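Local coordinates for acetyltransferase (Vibrio fischeri, PDB 3JVN), which probably transfers acyl groups, most likely acetyl from acetyl-CoA, as a member of the GNAT family of acetyltransferases, at residues L16-L19 against M20-H24. Numbering follows the deposited sequence.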
loop_
_atom_site.group_PDB
_atom_site.type_symbol
_atom_site.label_atom_id
_atom_site.label_comp_id
_atom_site.label_asym_id
_atom_site.label_seq_id
_atom_site.Cartn_x
_atom_site.Cartn_y
_atom_site.Cartn_z
ATOM N N LEU A 16 -20.684 4.002 21.062
ATOM C CA LEU A 16 -20.186 3.798 19.719
ATOM C C LEU A 16 -21.253 3.318 18.737
ATOM O O LEU A 16 -21.282 3.785 17.605
ATOM C CB LEU A 16 -18.967 2.865 19.771
ATOM C CG LEU A 16 -17.829 3.506 20.594
ATOM C CD1 LEU A 16 -16.590 2.621 20.617
ATOM C CD2 LEU A 16 -17.482 4.873 19.987
ATOM N N ASN A 17 -22.134 2.408 19.156
ATOM C CA ASN A 17 -23.205 1.936 18.269
ATOM C C ASN A 17 -23.990 3.127 17.712
ATOM O O ASN A 17 -24.286 3.181 16.516
ATOM C CB ASN A 17 -24.168 0.997 19.004
ATOM C CG ASN A 17 -23.607 -0.401 19.168
ATOM O OD1 ASN A 17 -22.760 -0.832 18.385
ATOM N ND2 ASN A 17 -24.090 -1.124 20.166
ATOM N N SER A 18 -24.296 4.079 18.590
ATOM C CA SER A 18 -25.033 5.296 18.251
ATOM C C SER A 18 -24.259 6.257 17.358
ATOM O O SER A 18 -24.806 6.772 16.397
ATOM C CB SER A 18 -25.450 6.018 19.536
ATOM O OG SER A 18 -25.969 7.296 19.245
ATOM N N LEU A 19 -22.999 6.514 17.682
ATOM C CA LEU A 19 -22.184 7.421 16.872
ATOM C C LEU A 19 -21.828 6.744 15.549
ATOM O O LEU A 19 -21.655 7.409 14.526
ATOM C CB LEU A 19 -20.897 7.814 17.614
ATOM C CG LEU A 19 -21.025 8.510 18.973
ATOM C CD1 LEU A 19 -19.671 8.544 19.681
ATOM C CD2 LEU A 19 -21.567 9.901 18.786
HETATM N N MSE A 20 -21.709 5.418 15.576
HETATM C CA MSE A 20 -21.392 4.652 14.376
HETATM C C MSE A 20 -22.619 4.748 13.473
HETATM O O MSE A 20 -22.502 4.791 12.249
HETATM C CB MSE A 20 -21.104 3.187 14.746
HETATM C CG MSE A 20 -20.615 2.296 13.589
HETATM SE SE MSE A 20 -18.795 2.674 12.952
HETATM C CE MSE A 20 -17.832 2.324 14.599
ATOM N N TYR A 21 -23.795 4.800 14.095
ATOM C CA TYR A 21 -25.057 4.909 13.370
ATOM C C TYR A 21 -25.208 6.324 12.810
ATOM O O TYR A 21 -25.609 6.507 11.659
ATOM C CB TYR A 21 -26.229 4.602 14.303
ATOM C CG TYR A 21 -27.570 4.851 13.673
ATOM C CD1 TYR A 21 -28.075 3.994 12.698
ATOM C CD2 TYR A 21 -28.324 5.973 14.017
ATOM C CE1 TYR A 21 -29.293 4.249 12.081
ATOM C CE2 TYR A 21 -29.544 6.237 13.403
ATOM C CZ TYR A 21 -30.023 5.372 12.437
ATOM O OH TYR A 21 -31.230 5.628 11.827
ATOM N N LYS A 22 -24.891 7.323 13.629
ATOM C CA LYS A 22 -24.978 8.709 13.191
ATOM C C LYS A 22 -24.058 8.907 11.985
ATOM O O LYS A 22 -24.439 9.556 11.007
ATOM C CB LYS A 22 -24.567 9.666 14.318
ATOM C CG LYS A 22 -25.610 9.878 15.417
ATOM C CD LYS A 22 -25.078 10.875 16.450
ATOM C CE LYS A 22 -26.155 11.425 17.395
ATOM N NZ LYS A 22 -26.693 10.433 18.367
ATOM N N LEU A 23 -22.852 8.340 12.058
ATOM C CA LEU A 23 -21.878 8.449 10.971
ATOM C C LEU A 23 -22.463 7.896 9.677
ATOM O O LEU A 23 -22.570 8.607 8.669
ATOM C CB LEU A 23 -20.591 7.679 11.302
ATOM C CG LEU A 23 -19.517 7.649 10.190
ATOM C CD1 LEU A 23 -19.143 9.080 9.813
ATOM C CD2 LEU A 23 -18.271 6.889 10.651
ATOM N N HIS A 24 -22.842 6.624 9.713
ATOM C CA HIS A 24 -23.405 5.970 8.544
ATOM C C HIS A 24 -24.664 6.648 8.051
ATOM O O HIS A 24 -24.924 6.676 6.847
ATOM C CB HIS A 24 -23.700 4.512 8.863
ATOM C CG HIS A 24 -22.470 3.706 9.141
ATOM N ND1 HIS A 24 -22.499 2.508 9.824
ATOM C CD2 HIS A 24 -21.175 3.928 8.827
ATOM C CE1 HIS A 24 -21.273 2.031 9.920
ATOM N NE2 HIS A 24 -20.449 2.873 9.323
#
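M20 and L16 are joined one turn apart on helix 13-30, the first helix of the GNAT fold, which follows its first strand and packs against the central sheet. M20 N donates to L16 O at 2.6 Å with an N-H...O angle of 149°, and the CB of M20 sits beside the same carbonyl oxygen. L19 repeats the arrangement one step along the register: L23 N reaches L19 O at 2.9 Å, with L23 CB next to that oxygen, so both pairs belong to the regular i to i+4 pattern. Selenomethionine M20, bent at chi2 (71°) and chi3 (61°), carries its SE end away from L16-L19, and its side chain meets F70, E93 and I47. L19 and L16 likewise lie against F70 of strand 67-79, which places this flank of the helix on the sheet, whereas N17 and Y21 are exposed; H24 NE2 is hydrogen-bonded to E93.

K22 reaches back one turn to S18, and two bonds join them. In the backbone, K22 N donates to S18 O at 2.8 Å. The side chain of K22 sets out with CG anti to its carbonyl carbon, which sends it toward the preceding turn; CG passes 3.4 Å from S18 O, and CD lies loosely alongside CD2 of L19, 4.3 Å away. The chain stays extended as far as CE. A final bend at chi4 then carries the ammonium group to the hydroxyl of S18, where K22 NZ makes a weak hydrogen bond to S18 OG over 3.3 Å.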